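Local coordinates for protein ferredoxin (Mycobacterium smegmatis, PDB 2V2K) that transfers electrons in a wide variety of metabolic reactions by means of two bound iron-sulfur clusters, at residues 12-17 / 25-30; 31-36 / 69-74. One frame throughout, in Å; residues are numbered along the deposited sequence.

Both contacts are built on the antiparallel pair of strands 25-27 and 32-34, which Y26 N and Y33 O help to join, 2.8 Å apart. Interaction 1 brings the cluster-binding segment 12-17 onto the first strand and the turn after it; it is partly buried, with a lysine-glutamate network at one end and isoleucine packing beside a cluster at the other. Interaction 2 is a buried contact that sets helix 67-73 against the second strand through an aromatic stack, a single amide hydrogen bond and aliphatic packing. L32, placed between them, touches I17 and the cluster held by C16, and its neighbour Y33 turns to the helix.

Interaction 1 (12-17 / 25-30); sequences KDKACI and IYEGAR. With F3S (Fe3-s4 cluster), chain D.
Segment 12-17, a loop that leads into helix 15-19, runs over the strand and turn of 25-30, coming nearest where I17 CA and I25 CA are 6.1 Å apart and opening to 7.8 Å between K12 CA and R30 CA. Two lysines converge on E27, each crossing its side chain at about a right angle. K14, extended beyond CG, forms a salt bridge in which NZ straddles the carboxylate, 2.9 Å from E27 OE2 and slightly farther from OE1. In K12 a bend at chi3 (60°) turns CE toward E27 OE2, and NZ beyond it forms a 3.1 Å salt bridge to OE2; both lysines' hydrogen bonds to the carboxylate are weak. K12 NZ also donates a hydrogen bond to G28 O, 3.1 Å, in the carbonyl plane, and a weak one to A29 O. At the other end, C16 SG binds the iron FE1 of the Fe3-S4 cluster at 2.4 Å, C16 CB meets I25 CD1, and I17 lays CG2 against I25 CB. I25 touches C16 and the second bound cluster, so it lies between the two iron-sulfur sites. The shared carboxylate should offset part of the lysines' charge and ties the cluster loop to strand 25-27 and its turn.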
loop_
_atom_site.group_PDB
_atom_site.type_symbol
_atom_site.label_atom_id
_atom_site.label_comp_id
_atom_site.label_asym_id
_atom_site.label_seq_id
_atom_site.Cartn_x
_atom_site.Cartn_y
_atom_site.Cartn_z
ATOM N N LYS A 12 5.658 -5.722 -6.089
ATOM C CA LYS A 12 5.204 -4.455 -6.710
ATOM C C LYS A 12 4.723 -4.603 -8.169
ATOM O O LYS A 12 5.249 -3.961 -9.081
ATOM C CB LYS A 12 6.282 -3.373 -6.593
ATOM C CG LYS A 12 6.472 -2.856 -5.159
ATOM C CD LYS A 12 7.796 -2.143 -4.927
ATOM C CE LYS A 12 7.991 -0.934 -5.800
ATOM N NZ LYS A 12 9.346 -0.294 -5.628
ATOM N N ASP A 13 3.714 -5.449 -8.387
ATOM C CA ASP A 13 3.225 -5.687 -9.759
ATOM C C ASP A 13 2.640 -4.420 -10.406
ATOM O O ASP A 13 2.793 -4.215 -11.633
ATOM C CB ASP A 13 2.189 -6.807 -9.769
ATOM C CG ASP A 13 1.705 -7.122 -11.154
ATOM O OD1 ASP A 13 2.418 -7.842 -11.888
ATOM O OD2 ASP A 13 0.620 -6.651 -11.512
ATOM N N LYS A 14 1.965 -3.614 -9.569
ATOM C CA LYS A 14 1.391 -2.319 -9.906
ATOM C C LYS A 14 0.136 -2.388 -10.811
ATOM O O LYS A 14 -0.270 -1.394 -11.374
ATOM C CB LYS A 14 2.453 -1.358 -10.487
ATOM C CG LYS A 14 3.545 -0.951 -9.517
ATOM C CD LYS A 14 4.532 -0.035 -10.219
ATOM C CE LYS A 14 5.922 -0.073 -9.617
ATOM N NZ LYS A 14 6.762 1.080 -10.125
ATOM N N ALA A 15 -0.508 -3.544 -10.897
ATOM C CA ALA A 15 -1.803 -3.645 -11.560
ATOM C C ALA A 15 -2.864 -2.776 -10.866
ATOM O O ALA A 15 -3.744 -2.201 -11.516
ATOM C CB ALA A 15 -2.251 -5.094 -11.566
ATOM N N CYS A 16 -2.787 -2.721 -9.530
ATOM C CA CYS A 16 -3.741 -1.983 -8.667
ATOM C C CYS A 16 -3.862 -0.497 -8.969
ATOM O O CYS A 16 -4.972 0.053 -8.944
ATOM C CB CYS A 16 -3.361 -2.160 -7.197
ATOM S SG CYS A 16 -1.691 -1.585 -6.798
ATOM N N ILE A 17 -2.735 0.154 -9.266
ATOM C CA ILE A 17 -2.750 1.609 -9.464
ATOM C C ILE A 17 -3.622 2.011 -10.649
ATOM O O ILE A 17 -4.282 3.051 -10.594
ATOM C CB ILE A 17 -1.319 2.226 -9.508
ATOM C CG1 ILE A 17 -0.493 1.710 -10.679
ATOM C CG2 ILE A 17 -0.591 1.931 -8.197
ATOM C CD1 ILE A 17 0.754 2.595 -10.968
ATOM N N ILE A 25 -2.948 5.143 -4.116
ATOM C CA ILE A 25 -2.025 4.042 -3.905
ATOM C C ILE A 25 -0.631 4.536 -4.301
ATOM O O ILE A 25 -0.376 4.811 -5.462
ATOM C CB ILE A 25 -2.409 2.743 -4.674
ATOM C CG1 ILE A 25 -3.921 2.459 -4.575
ATOM C CG2 ILE A 25 -1.546 1.551 -4.103
ATOM C CD1 ILE A 25 -4.398 1.090 -5.090
ATOM N N TYR A 26 0.230 4.669 -3.292
ATOM C CA TYR A 26 1.523 5.344 -3.407
ATOM C C TYR A 26 2.684 4.357 -3.313
ATOM O O TYR A 26 2.608 3.386 -2.555
ATOM C CB TYR A 26 1.696 6.391 -2.315
ATOM C CG TYR A 26 0.731 7.576 -2.331
ATOM C CD1 TYR A 26 1.175 8.866 -2.629
ATOM C CD2 TYR A 26 -0.634 7.423 -2.019
ATOM C CE1 TYR A 26 0.287 9.981 -2.615
ATOM C CE2 TYR A 26 -1.513 8.536 -1.995
ATOM C CZ TYR A 26 -1.044 9.800 -2.295
ATOM O OH TYR A 26 -1.912 10.884 -2.292
ATOM N N GLU A 27 3.764 4.652 -4.037
ATOM C CA GLU A 27 4.891 3.719 -4.140
ATOM C C GLU A 27 6.063 4.046 -3.204
ATOM O O GLU A 27 6.586 5.158 -3.232
ATOM C CB GLU A 27 5.416 3.679 -5.572
ATOM C CG GLU A 27 6.403 2.544 -5.812
ATOM C CD GLU A 27 6.891 2.459 -7.232
ATOM O OE1 GLU A 27 6.380 3.214 -8.092
ATOM O OE2 GLU A 27 7.815 1.646 -7.499
ATOM N N GLY A 28 6.473 3.056 -2.419
ATOM C CA GLY A 28 7.705 3.117 -1.617
ATOM C C GLY A 28 8.803 2.288 -2.289
ATOM O O GLY A 28 8.607 1.735 -3.368
ATOM N N ALA A 29 9.959 2.208 -1.639
ATOM C CA ALA A 29 11.051 1.354 -2.081
ATOM C C ALA A 29 10.709 -0.136 -2.052
ATOM O O ALA A 29 11.139 -0.879 -2.939
ATOM C CB ALA A 29 12.287 1.616 -1.218
ATOM N N ARG A 30 9.967 -0.579 -1.028
ATOM C CA ARG A 30 9.685 -1.999 -0.797
ATOM C C ARG A 30 8.312 -2.496 -1.256
ATOM O O ARG A 30 8.156 -3.680 -1.564
ATOM C CB ARG A 30 9.804 -2.336 0.703
ATOM C CG ARG A 30 11.138 -2.044 1.331
ATOM C CD ARG A 30 12.290 -2.803 0.690
ATOM N NE ARG A 30 12.216 -4.268 0.805
ATOM C CZ ARG A 30 12.549 -4.984 1.884
ATOM N NH1 ARG A 30 12.956 -4.392 3.004
ATOM N NH2 ARG A 30 12.469 -6.312 1.852
HETATM FE FE1 F3S D . -0.390 -3.570 -6.358
HETATM FE FE3 F3S D . 1.548 -4.647 -4.911
HETATM FE FE4 F3S D . -0.329 -6.194 -5.959
HETATM S S1 F3S D . 1.817 -3.053 -6.299
HETATM S S2 F3S D . -0.945 -5.183 -7.858
HETATM S S3 F3S D . -0.531 -4.569 -4.418
HETATM S S4 F3S D . 1.913 -6.628 -5.662
#

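Interaction 2 (31-36 / 69-74); sequences MLYIHP and QANADF
A70 meets the ring of Y33 through its carbonyl, A70 O lying 3.9 Å from Y33 CD2 in an oblique approach. One residue on, N71 brings its CA to the edge of the same ring and sends its amide to the strand backbone: I34 N donates to N71 OD1 at 3.0 Å, with an N-H...O angle of 161°, the donor standing off the amide plane. N71 ND2 turns to the carbonyls of Y67 and I4, so the side chain links the helix to strands 32-34 and 2-4. Helix 69-73 crosses strand 32-34 at 95°, with the axes 7.3 Å apart at closest approach. The strand belongs to the ferredoxin core that holds the clusters, and I34 itself touches one of them; the helix comes from the chain that follows the last cluster cysteine, C49, and packs across that core. A72 then sets its CB 3.9 Å from P36 CG, an apolar contact just past the end of the strand. In F74 a CG anti to the backbone N is turned toward the Y33 face, and the two rings form an offset stack, the centroids 4.2 Å apart and the planes at 12°. F74 CD1 lies over the Y33 face toward its rim, and F74 CB adds a CH-pi contact over that face, while Y33 OH hydrogen-bonds to D93.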
loop_
_atom_site.group_PDB
_atom_site.type_symbol
_atom_site.label_atom_id
_atom_site.label_comp_id
_atom_site.label_asym_id
_atom_site.label_seq_id
_atom_site.Cartn_x
_atom_site.Cartn_y
_atom_site.Cartn_z
ATOM N N MET A 31 7.318 -1.617 -1.239
ATOM C CA MET A 31 5.928 -1.991 -1.582
ATOM C C MET A 31 5.128 -0.730 -1.935
ATOM O O MET A 31 5.666 0.378 -1.894
ATOM C CB MET A 31 5.242 -2.778 -0.432
ATOM C CG MET A 31 5.146 -2.031 0.882
ATOM S SD MET A 31 4.502 -3.018 2.258
ATOM C CE MET A 31 2.770 -3.188 1.856
ATOM N N LEU A 32 3.870 -0.931 -2.342
ATOM C CA LEU A 32 2.889 0.151 -2.451
ATOM C C LEU A 32 2.027 0.212 -1.175
ATOM O O LEU A 32 1.948 -0.750 -0.429
ATOM C CB LEU A 32 2.009 0.002 -3.692
ATOM C CG LEU A 32 2.638 0.660 -4.912
ATOM C CD1 LEU A 32 3.905 -0.126 -5.291
ATOM C CD2 LEU A 32 1.662 0.756 -6.078
ATOM N N TYR A 33 1.427 1.382 -0.949
ATOM C CA TYR A 33 0.683 1.729 0.274
ATOM C C TYR A 33 -0.596 2.485 -0.083
ATOM O O TYR A 33 -0.563 3.420 -0.909
ATOM C CB TYR A 33 1.545 2.601 1.194
ATOM C CG TYR A 33 2.908 2.024 1.591
ATOM C CD1 TYR A 33 4.037 2.160 0.763
ATOM C CD2 TYR A 33 3.063 1.356 2.791
ATOM C CE1 TYR A 33 5.286 1.632 1.147
ATOM C CE2 TYR A 33 4.299 0.824 3.180
ATOM C CZ TYR A 33 5.401 0.979 2.355
ATOM O OH TYR A 33 6.603 0.436 2.769
ATOM N N ILE A 34 -1.718 2.071 0.487
ATOM C CA ILE A 34 -3.028 2.751 0.288
ATOM C C ILE A 34 -3.184 3.826 1.351
ATOM O O ILE A 34 -3.080 3.531 2.564
ATOM C CB ILE A 34 -4.214 1.765 0.339
ATOM C CG1 ILE A 34 -4.149 0.835 -0.885
ATOM C CG2 ILE A 34 -5.554 2.523 0.483
ATOM C CD1 ILE A 34 -5.148 -0.324 -0.914
ATOM N N HIS A 35 -3.440 5.063 0.925
ATOM C CA HIS A 35 -3.629 6.156 1.888
ATOM C C HIS A 35 -4.986 6.029 2.554
ATOM O O HIS A 35 -6.002 6.173 1.871
ATOM C CB HIS A 35 -3.535 7.516 1.189
ATOM C CG HIS A 35 -3.275 8.642 2.120
ATOM N ND1 HIS A 35 -3.934 8.773 3.320
ATOM C CD2 HIS A 35 -2.416 9.686 2.046
ATOM C CE1 HIS A 35 -3.481 9.840 3.954
ATOM N NE2 HIS A 35 -2.546 10.399 3.212
ATOM N N PRO A 36 -5.009 5.761 3.873
ATOM C CA PRO A 36 -6.268 5.486 4.580
ATOM C C PRO A 36 -7.237 6.671 4.723
ATOM O O PRO A 36 -8.419 6.459 5.025
ATOM C CB PRO A 36 -5.804 5.050 5.978
ATOM C CG PRO A 36 -4.525 5.651 6.157
ATOM C CD PRO A 36 -3.866 5.722 4.810
ATOM N N GLN A 69 -1.548 -0.343 10.066
ATOM C CA GLN A 69 -0.759 0.765 10.599
ATOM C C GLN A 69 0.424 1.173 9.702
ATOM O O GLN A 69 0.769 2.360 9.638
ATOM C CB GLN A 69 -0.214 0.430 11.987
ATOM C CG GLN A 69 0.383 1.633 12.694
ATOM C CD GLN A 69 -0.654 2.718 12.987
ATOM O OE1 GLN A 69 -0.466 3.890 12.641
ATOM N NE2 GLN A 69 -1.767 2.322 13.613
ATOM N N ALA A 70 1.026 0.199 9.026
ATOM C CA ALA A 70 2.164 0.463 8.154
ATOM C C ALA A 70 1.762 1.341 6.974
ATOM O O ALA A 70 2.512 2.226 6.563
ATOM C CB ALA A 70 2.770 -0.843 7.664
ATOM N N ASN A 71 0.575 1.090 6.432
ATOM C CA ASN A 71 0.054 1.884 5.326
ATOM C C ASN A 71 -0.163 3.342 5.716
ATOM O O ASN A 71 0.116 4.251 4.935
ATOM C CB ASN A 71 -1.252 1.281 4.802
ATOM C CG ASN A 71 -1.018 0.113 3.864
ATOM O OD1 ASN A 71 -1.525 0.092 2.743
ATOM N ND2 ASN A 71 -0.247 -0.868 4.320
ATOM N N ALA A 72 -0.661 3.558 6.928
ATOM C CA ALA A 72 -0.836 4.905 7.457
ATOM C C ALA A 72 0.510 5.567 7.734
ATOM O O ALA A 72 0.724 6.728 7.387
ATOM C CB ALA A 72 -1.683 4.875 8.719
ATOM N N ASP A 73 1.413 4.821 8.361
ATOM C CA ASP A 73 2.757 5.360 8.732
ATOM C C ASP A 73 3.595 5.831 7.523
ATOM O O ASP A 73 4.458 6.727 7.657
ATOM C CB ASP A 73 3.564 4.311 9.534
ATOM C CG ASP A 73 3.069 4.104 10.976
ATOM O OD1 ASP A 73 2.291 4.939 11.492
ATOM O OD2 ASP A 73 3.503 3.103 11.619
ATOM N N PHE A 74 3.358 5.239 6.350
ATOM C CA PHE A 74 4.035 5.681 5.121
ATOM C C PHE A 74 3.879 7.190 4.842
ATOM O O PHE A 74 4.770 7.815 4.253
ATOM C CB PHE A 74 3.552 4.898 3.900
ATOM C CG PHE A 74 4.282 5.238 2.630
ATOM C CD1 PHE A 74 5.542 4.696 2.356
ATOM C CD2 PHE A 74 3.696 6.063 1.681
ATOM C CE1 PHE A 74 6.201 4.983 1.178
ATOM C CE2 PHE A 74 4.359 6.368 0.493
ATOM C CZ PHE A 74 5.603 5.842 0.242
#